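Local coordinates for protein F420-dependent methylenetetrahydromethanopterin dehydrogenase (Methanopyrus kandleri, PDB 3IQF) that catalyses the reversible reduction of methenyl-tetrahydromethanopterin to methylene-tetrahydromethanopterin, with coenzyme F420 as the hydride carrier, in methanogenesis from carbon dioxide, at residues D122-A127 and V216-C221; R128-D133 and E228-I233. All coordinates share one frame; numbering follows the deposited sequence.

Contact 1 (D122-A127 and V216-C221). With E4M (1-{4-[(6S,6aR,7R)-3-amino-6,7-dimethyl-1-oxo-1,2,5,6,6a,7-hexahydro-8H-imidazo[1,5-f]pteridin-10-ium-8-yl]phenyl}-1-deoxy-5-O-{5-O-[(S)-{[(1S)-1,3-dicarboxypropyl]oxy}(hydroxy)phosphoryl]-alpha-D-ribofuranosyl}-D-ribitol), chain M.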
ATOM      1  N   ASP A 122      20.193  13.497   8.257  1.00 26.58           N
ATOM      2  CA  ASP A 122      20.375  14.211   6.972  1.00 26.86           C
ATOM      3  C   ASP A 122      21.506  13.579   6.169  1.00 26.73           C
ATOM      4  O   ASP A 122      22.615  14.120   6.082  1.00 26.70           O
ATOM      5  CB  ASP A 122      20.654  15.680   7.229  1.00 27.55           C
ATOM      6  CG  ASP A 122      20.201  16.579   6.080  1.00 29.72           C
ATOM      7  OD1 ASP A 122      20.214  16.148   4.885  1.00 30.75           O
ATOM      8  OD2 ASP A 122      19.876  17.751   6.400  1.00 32.44           O
ATOM      9  N   ALA A 123      21.219  12.399   5.626  1.00 26.78           N
ATOM     10  CA  ALA A 123      22.251  11.468   5.147  1.00 26.13           C
ATOM     11  C   ALA A 123      22.779  11.828   3.780  1.00 26.03           C
ATOM     12  O   ALA A 123      22.013  12.257   2.925  1.00 26.47           O
ATOM     13  CB  ALA A 123      21.692  10.084   5.098  1.00 26.58           C
ATOM     14  N   MET A 124      24.081  11.611   3.555  1.00 25.58           N
ATOM     15  CA  MET A 124      24.621  11.740   2.206  1.00 25.69           C
ATOM     16  C   MET A 124      23.974  10.716   1.266  1.00 25.63           C
ATOM     17  O   MET A 124      23.781   9.557   1.637  1.00 24.72           O
ATOM     18  CB  MET A 124      26.125  11.544   2.178  1.00 25.93           C
ATOM     19  CG  MET A 124      26.713  11.794   0.805  1.00 27.69           C
ATOM     20  SD  MET A 124      28.461  11.398   0.713  1.00 31.79           S
ATOM     21  CE  MET A 124      28.463   9.620   0.697  1.00 30.01           C
ATOM     22  N   LEU A 125      23.700  11.165   0.046  1.00 25.48           N
ATOM     23  CA  LEU A 125      23.102  10.324  -0.982  1.00 25.86           C
ATOM     24  C   LEU A 125      24.164   9.521  -1.765  1.00 25.86           C
ATOM     25  O   LEU A 125      25.361   9.620  -1.509  1.00 25.04           O
ATOM     26  CB  LEU A 125      22.204  11.162  -1.914  1.00 26.02           C
ATOM     27  CG  LEU A 125      22.733  12.471  -2.519  1.00 26.84           C
ATOM     28  CD1 LEU A 125      23.930  12.194  -3.408  1.00 28.67           C
ATOM     29  CD2 LEU A 125      21.631  13.183  -3.296  1.00 27.39           C
ATOM     30  N   GLY A 126      23.693   8.728  -2.727  1.00 25.71           N
ATOM     31  CA  GLY A 126      24.512   7.757  -3.443  1.00 25.77           C
ATOM     32  C   GLY A 126      25.121   8.387  -4.682  1.00 25.62           C
ATOM     33  O   GLY A 126      24.710   8.121  -5.818  1.00 25.75           O
ATOM     34  N   ALA A 127      26.096   9.242  -4.455  1.00 25.67           N
ATOM     35  CA  ALA A 127      26.630  10.132  -5.502  1.00 25.65           C
ATOM     36  C   ALA A 127      27.699   9.454  -6.406  1.00 25.16           C
ATOM     37  O   ALA A 127      28.904   9.789  -6.369  1.00 26.03           O
ATOM     38  CB  ALA A 127      27.190  11.434  -4.848  1.00 26.43           C
ATOM     39  N   VAL A 216      25.899   3.549   4.124  1.00 25.59           N
ATOM     40  CA  VAL A 216      25.840   2.790   2.901  1.00 24.92           C
ATOM     41  C   VAL A 216      26.369   3.667   1.751  1.00 24.87           C
ATOM     42  O   VAL A 216      27.135   3.201   0.906  1.00 23.79           O
ATOM     43  CB  VAL A 216      24.409   2.305   2.591  1.00 24.95           C
ATOM     44  CG1 VAL A 216      24.416   1.441   1.352  1.00 23.47           C
ATOM     45  CG2 VAL A 216      23.832   1.531   3.801  1.00 26.46           C
ATOM     46  N   SER A 217      25.901   4.908   1.699  1.00 24.72           N
ATOM     47  CA  SER A 217      26.365   5.876   0.720  1.00 25.55           C
ATOM     48  C   SER A 217      27.879   6.065   0.780  1.00 25.01           C
ATOM     49  O   SER A 217      28.567   6.050  -0.248  1.00 24.83           O
ATOM     50  CB  SER A 217      25.651   7.223   0.931  1.00 25.86           C
ATOM     51  OG  SER A 217      24.274   7.137   0.571  1.00 27.46           O
ATOM     52  N   VAL A 218      28.392   6.233   1.984  1.00 25.37           N
ATOM     53  CA  VAL A 218      29.838   6.348   2.210  1.00 25.42           C
ATOM     54  C   VAL A 218      30.597   5.114   1.729  1.00 25.37           C
ATOM     55  O   VAL A 218      31.610   5.232   1.051  1.00 24.87           O
ATOM     56  CB  VAL A 218      30.151   6.636   3.678  1.00 25.23           C
ATOM     57  CG1 VAL A 218      31.633   6.351   4.001  1.00 26.33           C
ATOM     58  CG2 VAL A 218      29.775   8.071   4.002  1.00 26.69           C
ATOM     59  N   GLU A 219      30.108   3.923   2.064  1.00 25.35           N
ATOM     60  CA  GLU A 219      30.713   2.711   1.520  1.00 25.18           C
ATOM     61  C   GLU A 219      30.694   2.734  -0.013  1.00 24.65           C
ATOM     62  O   GLU A 219      31.710   2.512  -0.656  1.00 24.52           O
ATOM     63  CB  GLU A 219      30.008   1.445   2.026  1.00 25.68           C
ATOM     64  CG  GLU A 219      30.694   0.149   1.572  1.00 27.37           C
ATOM     65  CD  GLU A 219      29.882  -1.109   1.880  1.00 31.89           C
ATOM     66  OE1 GLU A 219      29.072  -1.089   2.834  1.00 31.30           O
ATOM     67  OE2 GLU A 219      30.063  -2.119   1.166  1.00 35.56           O
ATOM     68  N   GLY A 220      29.549   3.026  -0.598  1.00 24.24           N
ATOM     69  CA  GLY A 220      29.436   3.011  -2.059  1.00 24.46           C
ATOM     70  C   GLY A 220      30.221   4.103  -2.773  1.00 24.81           C
ATOM     71  O   GLY A 220      30.706   3.917  -3.899  1.00 24.99           O
ATOM     72  N   CYS A 221      30.368   5.257  -2.142  1.00 25.25           N
ATOM     73  CA  CYS A 221      31.040   6.387  -2.810  1.00 25.72           C
ATOM     74  C   CYS A 221      32.520   6.483  -2.544  1.00 26.14           C
ATOM     75  O   CYS A 221      33.254   6.965  -3.422  1.00 26.34           O
ATOM     76  CB  CYS A 221      30.409   7.701  -2.400  1.00 25.41           C
ATOM     77  SG  CYS A 221      28.804   7.872  -3.068  1.00 25.43           S
TER
HETATM   78  N1  E4M M 284      21.223  16.562  -1.344  0.90 42.17           N
HETATM   79  C2  E4M M 284      21.167  16.080  -0.087  0.90 40.46           C
HETATM   80  N3  E4M M 284      22.228  15.384   0.424  0.90 42.84           N
HETATM   81  C4  E4M M 284      23.351  15.152  -0.319  0.90 43.62           C
HETATM   82  N5  E4M M 284      24.477  15.479  -2.498  0.90 43.51           N
HETATM   83  C6  E4M M 284      24.767  16.564  -3.433  0.90 44.12           C
HETATM   84  C7  E4M M 284      23.490  16.691  -4.273  0.90 42.89           C
HETATM   85  N8  E4M M 284      22.330  16.828  -3.389  0.90 41.57           N
HETATM   86  C9  E4M M 284      26.073  16.123  -4.158  0.90 44.81           C
HETATM   87  PA  E4M M 284      35.642   6.010 -13.783  0.90 73.05           P
HETATM   88  C10 E4M M 284      25.778  14.965  -2.153  0.90 42.35           C
HETATM   89  N10 E4M M 284      26.779  15.329  -3.130  0.90 45.74           N
HETATM   90  C11 E4M M 284      30.371  13.133  -3.571  0.90 45.99           C
HETATM   91  C12 E4M M 284      29.827  13.815  -4.659  0.90 45.74           C
HETATM   92  C13 E4M M 284      28.642  14.526  -4.510  0.90 43.93           C
HETATM   93  C14 E4M M 284      27.992  14.591  -3.280  0.90 45.06           C
HETATM   94  C15 E4M M 284      28.542  13.907  -2.168  0.90 43.89           C
HETATM   95  C16 E4M M 284      29.714  13.174  -2.329  0.90 45.78           C
HETATM   96  O2A E4M M 284      35.569   7.462 -14.273  0.90 71.41           O
HETATM   97  C1J E4M M 284      33.114   8.962  -9.648  0.90 53.03           C
HETATM   98  O1A E4M M 284      35.139   4.944 -14.748  0.90 70.42           O
HETATM   99  C2J E4M M 284      31.949   9.074 -10.630  0.90 53.67           C
HETATM  100  O2J E4M M 284      30.797   9.650 -10.021  0.90 51.84           O
HETATM  101  O3A E4M M 284      36.904   5.640 -13.034  0.90 71.22           O
HETATM  102  C3J E4M M 284      31.743   7.660 -11.146  0.90 55.00           C
HETATM  103  O3J E4M M 284      30.880   6.905 -10.331  0.90 53.39           O
HETATM  104  C4A E4M M 284      23.390  15.643  -1.630  0.90 43.38           C
HETATM  105  C4J E4M M 284      33.128   7.052 -11.025  0.90 58.48           C
HETATM  106  O4J E4M M 284      33.814   7.769  -9.996  0.90 56.49           O
HETATM  107  C5J E4M M 284      33.899   7.233 -12.309  0.90 62.29           C
HETATM  108  O5J E4M M 284      34.507   5.992 -12.628  0.90 68.62           O
HETATM  109  C7M E4M M 284      23.526  17.889  -5.236  0.90 41.25           C
HETATM  110  C8A E4M M 284      22.310  16.353  -2.123  0.90 41.96           C
HETATM  111  C9M E4M M 284      26.893  17.336  -4.629  0.90 45.45           C
HETATM  112  NA2 E4M M 284      20.059  16.324   0.654  0.90 39.40           N
HETATM  113  OH4 E4M M 284      24.320  14.490   0.154  0.90 40.94           O
HETATM  114  CX1 E4M M 284      31.654  12.338  -3.728  0.90 46.86           C
HETATM  115  CX2 E4M M 284      31.563  11.267  -4.805  0.90 47.39           C
HETATM  116  OX2 E4M M 284      30.766  10.162  -4.342  0.90 48.99           O
HETATM  117  CX3 E4M M 284      32.942  10.704  -5.139  0.90 49.05           C
HETATM  118  OX3 E4M M 284      33.833  11.687  -5.666  0.90 48.98           O
HETATM  119  CX4 E4M M 284      32.787   9.565  -6.131  0.90 48.81           C
HETATM  120  OX4 E4M M 284      33.919   8.713  -6.001  0.90 51.63           O
HETATM  121  CX5 E4M M 284      32.642  10.021  -7.565  0.90 48.61           C
HETATM  122  OX5 E4M M 284      32.673   8.812  -8.316  0.90 49.43           O
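With its OG beside the backbone N and anti to the carbonyl carbon (chi1 -70°), S217 faces the loop 122-127 and meets M124, whose otherwise extended side chain bends at chi3 (74°), turning CE toward the helix. The serine OG donates a 2.7 Å hydrogen bond to M124 O, approaching tilted by 32° from the carbonyl plane; a weak bond to V213 O, one turn earlier in the same helix, is its second contact with a carbonyl. M124 CE rests against the backbone between S217 and V218 and comes within 3.9 Å of V218 CG2. Farther along, C221 SG lies 3.3 Å from A127 N, where the inverse gamma turn centred on G126 brings the loop to the helix. The same loop also lines the ligand E4M: M124 SD lies beside its phenyl ring, L125 CG packs 3.4 Å from C4A of the pterin, and A127 CB is equally close to C13 of the phenyl ring. E4M OX2 gives a 2.8 Å bond to A127 O, while its OX4 donates to C221 O over 3.2 Å. A ligand held by the loop at the C-terminal end of a parallel strand, here 115-119, is characteristic of alpha/beta folds; helix 197-223 flanks this site.

Contact 2 (R128-D133 and E228-I233). With E4M (1-{4-[(6S,6aR,7R)-3-amino-6,7-dimethyl-1-oxo-1,2,5,6,6a,7-hexahydro-8H-imidazo[1,5-f]pteridin-10-ium-8-yl]phenyl}-1-deoxy-5-O-{5-O-[(S)-{[(1S)-1,3-dicarboxypropyl]oxy}(hydroxy)phosphoryl]-alpha-D-ribofuranosyl}-D-ribitol), chain M.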
ATOM      1  N   ARG A 128      27.230   8.507  -7.221  1.00 24.30           N
ATOM      2  CA  ARG A 128      28.034   7.874  -8.249  1.00 23.80           C
ATOM      3  C   ARG A 128      27.349   8.151  -9.579  1.00 23.76           C
ATOM      4  O   ARG A 128      26.119   8.031  -9.677  1.00 24.22           O
ATOM      5  CB  ARG A 128      28.110   6.362  -8.019  1.00 23.81           C
ATOM      6  CG  ARG A 128      28.978   5.926  -6.841  1.00 24.78           C
ATOM      7  CD  ARG A 128      30.445   6.192  -7.113  1.00 24.43           C
ATOM      8  NE  ARG A 128      31.298   5.411  -6.244  1.00 22.36           N
ATOM      9  CZ  ARG A 128      32.597   5.267  -6.391  1.00 21.84           C
ATOM     10  NH1 ARG A 128      33.238   4.497  -5.533  1.00 23.82           N
ATOM     11  NH2 ARG A 128      33.261   5.870  -7.380  1.00 22.83           N
ATOM     12  N   ARG A 129      28.132   8.552 -10.585  1.00 23.63           N
ATOM     13  CA  ARG A 129      27.578   8.987 -11.897  1.00 23.63           C
ATOM     14  C   ARG A 129      26.648   7.957 -12.549  1.00 23.07           C
ATOM     15  O   ARG A 129      25.719   8.312 -13.230  1.00 22.95           O
ATOM     16  CB  ARG A 129      28.736   9.304 -12.868  1.00 23.45           C
ATOM     17  CG  ARG A 129      28.270   9.784 -14.263  1.00 24.33           C
ATOM     18  CD  ARG A 129      29.439  10.309 -15.117  1.00 25.09           C
ATOM     19  NE  ARG A 129      30.171  11.339 -14.394  1.00 25.68           N
ATOM     20  CZ  ARG A 129      31.410  11.209 -13.916  1.00 29.17           C
ATOM     21  NH1 ARG A 129      31.942  12.213 -13.250  1.00 31.01           N
ATOM     22  NH2 ARG A 129      32.139  10.105 -14.102  1.00 28.69           N
ATOM     23  N   GLU A 130      26.932   6.675 -12.338  1.00 23.47           N
ATOM     24  CA  GLU A 130      26.183   5.587 -12.980  1.00 24.06           C
ATOM     25  C   GLU A 130      24.752   5.476 -12.440  1.00 23.78           C
ATOM     26  O   GLU A 130      23.866   4.886 -13.090  1.00 24.79           O
ATOM     27  CB  GLU A 130      26.915   4.244 -12.764  1.00 23.89           C
ATOM     28  CG  GLU A 130      28.351   4.192 -13.284  1.00 24.63           C
ATOM     29  CD  GLU A 130      29.417   4.664 -12.256  1.00 25.07           C
ATOM     30  OE1 GLU A 130      30.601   4.316 -12.415  1.00 24.25           O
ATOM     31  OE2 GLU A 130      29.070   5.403 -11.305  1.00 24.79           O
ATOM     32  N   PHE A 131      24.514   6.069 -11.274  1.00 23.11           N
ATOM     33  CA  PHE A 131      23.208   5.982 -10.611  1.00 23.07           C
ATOM     34  C   PHE A 131      22.568   7.351 -10.402  1.00 22.46           C
ATOM     35  O   PHE A 131      21.424   7.561 -10.745  1.00 21.93           O
ATOM     36  CB  PHE A 131      23.360   5.268  -9.251  1.00 22.85           C
ATOM     37  CG  PHE A 131      22.068   5.228  -8.448  1.00 22.54           C
ATOM     38  CD1 PHE A 131      20.994   4.462  -8.887  1.00 19.92           C
ATOM     39  CD2 PHE A 131      21.934   5.972  -7.289  1.00 21.59           C
ATOM     40  CE1 PHE A 131      19.833   4.416  -8.198  1.00 22.04           C
ATOM     41  CE2 PHE A 131      20.763   5.922  -6.575  1.00 21.71           C
ATOM     42  CZ  PHE A 131      19.709   5.123  -7.023  1.00 24.00           C
ATOM     43  N   LEU A 132      23.338   8.308  -9.884  1.00 23.21           N
ATOM     44  CA  LEU A 132      22.777   9.635  -9.535  1.00 22.89           C
ATOM     45  C   LEU A 132      22.786  10.647 -10.673  1.00 22.76           C
ATOM     46  O   LEU A 132      23.818  11.302 -10.958  1.00 23.85           O
ATOM     47  CB  LEU A 132      23.477  10.241  -8.312  1.00 22.57           C
ATOM     48  CG  LEU A 132      22.617  11.285  -7.606  1.00 24.77           C
ATOM     49  CD1 LEU A 132      21.747  10.661  -6.510  1.00 24.68           C
ATOM     50  CD2 LEU A 132      23.466  12.387  -7.071  1.00 27.67           C
ATOM     51  N   ASP A 133      21.635  10.788 -11.311  1.00 22.59           N
ATOM     52  CA  ASP A 133      21.370  11.901 -12.203  1.00 22.59           C
ATOM     53  C   ASP A 133      20.503  12.946 -11.485  1.00 22.40           C
ATOM     54  O   ASP A 133      20.096  12.756 -10.336  1.00 22.53           O
ATOM     55  CB  ASP A 133      20.701  11.424 -13.510  1.00 22.06           C
ATOM     56  CG  ASP A 133      19.281  11.029 -13.333  1.00 23.97           C
ATOM     57  OD1 ASP A 133      18.832  10.785 -12.169  1.00 21.33           O
ATOM     58  OD2 ASP A 133      18.607  10.996 -14.399  1.00 26.24           O
ATOM     59  N   GLU A 228      30.509  -2.808 -10.283  1.00 28.15           N
ATOM     60  CA  GLU A 228      29.545  -3.906 -10.203  1.00 28.68           C
ATOM     61  C   GLU A 228      29.033  -4.045  -8.790  1.00 27.52           C
ATOM     62  O   GLU A 228      27.984  -4.638  -8.553  1.00 27.35           O
ATOM     63  CB  GLU A 228      30.169  -5.214 -10.663  1.00 29.87           C
ATOM     64  CG  GLU A 228      30.312  -5.276 -12.170  1.00 34.53           C
ATOM     65  CD  GLU A 228      31.073  -6.516 -12.655  1.00 43.11           C
ATOM     66  OE1 GLU A 228      30.797  -6.952 -13.817  1.00 47.39           O
ATOM     67  OE2 GLU A 228      31.961  -7.045 -11.905  1.00 47.14           O
ATOM     68  N   ARG A 229      29.808  -3.524  -7.841  1.00 26.19           N
ATOM     69  CA  ARG A 229      29.431  -3.545  -6.438  1.00 24.72           C
ATOM     70  C   ARG A 229      28.904  -2.197  -5.977  1.00 23.19           C
ATOM     71  O   ARG A 229      27.879  -2.139  -5.295  1.00 22.83           O
ATOM     72  CB  ARG A 229      30.647  -3.967  -5.591  1.00 25.37           C
ATOM     73  CG  ARG A 229      31.084  -5.411  -5.816  1.00 26.67           C
ATOM     74  CD  ARG A 229      32.324  -5.737  -5.041  1.00 28.96           C
ATOM     75  NE  ARG A 229      32.066  -5.760  -3.601  1.00 31.13           N
ATOM     76  CZ  ARG A 229      31.528  -6.785  -2.938  1.00 32.87           C
ATOM     77  NH1 ARG A 229      31.336  -6.680  -1.629  1.00 33.73           N
ATOM     78  NH2 ARG A 229      31.207  -7.915  -3.557  1.00 32.35           N
ATOM     79  N   TYR A 230      29.572  -1.100  -6.335  1.00 22.69           N
ATOM     80  CA  TYR A 230      29.173   0.207  -5.769  1.00 22.42           C
ATOM     81  C   TYR A 230      27.885   0.737  -6.331  1.00 21.96           C
ATOM     82  O   TYR A 230      27.136   1.416  -5.617  1.00 22.84           O
ATOM     83  CB  TYR A 230      30.306   1.266  -5.741  1.00 23.19           C
ATOM     84  CG  TYR A 230      30.797   1.875  -7.050  1.00 23.90           C
ATOM     85  CD1 TYR A 230      32.143   1.794  -7.397  1.00 27.19           C
ATOM     86  CD2 TYR A 230      29.947   2.578  -7.905  1.00 25.56           C
ATOM     87  CE1 TYR A 230      32.624   2.372  -8.592  1.00 25.91           C
ATOM     88  CE2 TYR A 230      30.422   3.137  -9.098  1.00 25.56           C
ATOM     89  CZ  TYR A 230      31.765   3.036  -9.433  1.00 25.44           C
ATOM     90  OH  TYR A 230      32.271   3.592 -10.612  1.00 22.75           O
ATOM     91  N   VAL A 231      27.534   0.384  -7.565  1.00 21.61           N
ATOM     92  CA  VAL A 231      26.256   0.903  -8.113  1.00 21.79           C
ATOM     93  C   VAL A 231      25.077   0.305  -7.319  1.00 21.89           C
ATOM     94  O   VAL A 231      24.212   1.047  -6.825  1.00 21.80           O
ATOM     95  CB  VAL A 231      26.128   0.736  -9.665  1.00 21.06           C
ATOM     96  CG1 VAL A 231      24.858   1.335 -10.169  1.00 23.63           C
ATOM     97  CG2 VAL A 231      27.311   1.440 -10.380  1.00 22.32           C
ATOM     98  N   PRO A 232      25.034  -1.038  -7.184  1.00 21.97           N
ATOM     99  CA  PRO A 232      23.987  -1.612  -6.294  1.00 21.82           C
ATOM    100  C   PRO A 232      24.002  -1.065  -4.871  1.00 21.58           C
ATOM    101  O   PRO A 232      22.958  -0.798  -4.306  1.00 21.56           O
ATOM    102  CB  PRO A 232      24.315  -3.103  -6.268  1.00 21.60           C
ATOM    103  CG  PRO A 232      25.093  -3.355  -7.515  1.00 22.53           C
ATOM    104  CD  PRO A 232      25.827  -2.078  -7.867  1.00 21.69           C
ATOM    105  N   ILE A 233      25.192  -0.910  -4.289  1.00 22.20           N
ATOM    106  CA  ILE A 233      25.296  -0.387  -2.933  1.00 22.14           C
ATOM    107  C   ILE A 233      24.649   1.026  -2.814  1.00 22.25           C
ATOM    108  O   ILE A 233      23.811   1.255  -1.953  1.00 21.86           O
ATOM    109  CB  ILE A 233      26.756  -0.398  -2.428  1.00 22.57           C
ATOM    110  CG1 ILE A 233      27.236  -1.838  -2.243  1.00 21.91           C
ATOM    111  CG2 ILE A 233      26.899   0.433  -1.136  1.00 23.67           C
ATOM    112  CD1 ILE A 233      28.717  -1.983  -2.222  1.00 24.37           C
TER
HETATM  113  N1  E4M M 284      21.223  16.562  -1.344  0.90 42.17           N
HETATM  114  C2  E4M M 284      21.167  16.080  -0.087  0.90 40.46           C
HETATM  115  N3  E4M M 284      22.228  15.384   0.424  0.90 42.84           N
HETATM  116  C4  E4M M 284      23.351  15.152  -0.319  0.90 43.62           C
HETATM  117  N5  E4M M 284      24.477  15.479  -2.498  0.90 43.51           N
HETATM  118  C6  E4M M 284      24.767  16.564  -3.433  0.90 44.12           C
HETATM  119  C7  E4M M 284      23.490  16.691  -4.273  0.90 42.89           C
HETATM  120  N8  E4M M 284      22.330  16.828  -3.389  0.90 41.57           N
HETATM  121  C9  E4M M 284      26.073  16.123  -4.158  0.90 44.81           C
HETATM  122  PA  E4M M 284      35.642   6.010 -13.783  0.90 73.05           P
HETATM  123  C10 E4M M 284      25.778  14.965  -2.153  0.90 42.35           C
HETATM  124  N10 E4M M 284      26.779  15.329  -3.130  0.90 45.74           N
HETATM  125  C11 E4M M 284      30.371  13.133  -3.571  0.90 45.99           C
HETATM  126  C12 E4M M 284      29.827  13.815  -4.659  0.90 45.74           C
HETATM  127  C13 E4M M 284      28.642  14.526  -4.510  0.90 43.93           C
HETATM  128  C14 E4M M 284      27.992  14.591  -3.280  0.90 45.06           C
HETATM  129  C15 E4M M 284      28.542  13.907  -2.168  0.90 43.89           C
HETATM  130  C16 E4M M 284      29.714  13.174  -2.329  0.90 45.78           C
HETATM  131  O2A E4M M 284      35.569   7.462 -14.273  0.90 71.41           O
HETATM  132  C1J E4M M 284      33.114   8.962  -9.648  0.90 53.03           C
HETATM  133  O1A E4M M 284      35.139   4.944 -14.748  0.90 70.42           O
HETATM  134  C2J E4M M 284      31.949   9.074 -10.630  0.90 53.67           C
HETATM  135  O2J E4M M 284      30.797   9.650 -10.021  0.90 51.84           O
HETATM  136  O3A E4M M 284      36.904   5.640 -13.034  0.90 71.22           O
HETATM  137  C3J E4M M 284      31.743   7.660 -11.146  0.90 55.00           C
HETATM  138  O3J E4M M 284      30.880   6.905 -10.331  0.90 53.39           O
HETATM  139  C4A E4M M 284      23.390  15.643  -1.630  0.90 43.38           C
HETATM  140  C4J E4M M 284      33.128   7.052 -11.025  0.90 58.48           C
HETATM  141  O4J E4M M 284      33.814   7.769  -9.996  0.90 56.49           O
HETATM  142  C5J E4M M 284      33.899   7.233 -12.309  0.90 62.29           C
HETATM  143  O5J E4M M 284      34.507   5.992 -12.628  0.90 68.62           O
HETATM  144  C7M E4M M 284      23.526  17.889  -5.236  0.90 41.25           C
HETATM  145  C8A E4M M 284      22.310  16.353  -2.123  0.90 41.96           C
HETATM  146  C9M E4M M 284      26.893  17.336  -4.629  0.90 45.45           C
HETATM  147  NA2 E4M M 284      20.059  16.324   0.654  0.90 39.40           N
HETATM  148  OH4 E4M M 284      24.320  14.490   0.154  0.90 40.94           O
HETATM  149  CX1 E4M M 284      31.654  12.338  -3.728  0.90 46.86           C
HETATM  150  CX2 E4M M 284      31.563  11.267  -4.805  0.90 47.39           C
HETATM  151  OX2 E4M M 284      30.766  10.162  -4.342  0.90 48.99           O
HETATM  152  CX3 E4M M 284      32.942  10.704  -5.139  0.90 49.05           C
HETATM  153  OX3 E4M M 284      33.833  11.687  -5.666  0.90 48.98           O
HETATM  154  CX4 E4M M 284      32.787   9.565  -6.131  0.90 48.81           C
HETATM  155  OX4 E4M M 284      33.919   8.713  -6.001  0.90 51.63           O
HETATM  156  CX5 E4M M 284      32.642  10.021  -7.565  0.90 48.61           C
HETATM  157  OX5 E4M M 284      32.673   8.812  -8.316  0.90 49.43           O
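F131 and V231 mark the closest backbone approach, with CA atoms 6.4 Å apart, where a turn held by F131 N and L132 N on the shared acceptor R128 O meets helix 228-233. The main side-chain feature is a cation-pi stack: the R128 guanidinium lies flat on one face of the Y230 ring, its CZ 3.6 Å from the ring centroid and the planes only 7° apart. R128 CD adds a CH-pi contact to the same face, and E4M OX4 lies over the opposite face of the guanidinium. The probable bond from NE to G220 O and the stack together hold the guanidinium flat; NH2 makes only weak bonds to O4J and OX5 of the ligand. E130, bent at chi2 (88°), divides its carboxylate: Y230 OH donates to OE1 over 2.6 Å, from the syn side but 32° out of plane, whereas E4M O3J donates a hydrogen bond to OE2 at 2.5 Å. R129 N completes the ribose grip, bonding O2J at 2.9 Å and O3J at 3.2 Å. Beside the carboxylate's stem, V231 CG2 packs 3.7 Å from E130 CB. The turn packs on helix 227-257 and leads directly into helix 134-150, whose N-cap is D133, while V231 also packs on F278 of a neighbouring subunit.

In the fold
Contacts 1 and 2 illustrate how one continuous loop can read successive parts of a long substrate. Residues 122-133 run without a break between strand 115-119 and helix 134-150, and the consecutive helices 197-223 and 227-257 back its two halves, with contact centres about 10 Å apart. R128 joins them: its NE reaches G220 O of contact 1 at 2.8 Å, a probable hydrogen bond. G220 O also lies 3.3 Å from Y230 CB, and V216 CG1 is 3.4 Å from I233 O. Along E4M, contact 1 serves the pterin, phenyl ring and ribitol, and contact 2 takes over from the ribitol's end to the ribose. N13 and N141 also bond the ligand, and both contacts touch the same neighbouring subunit.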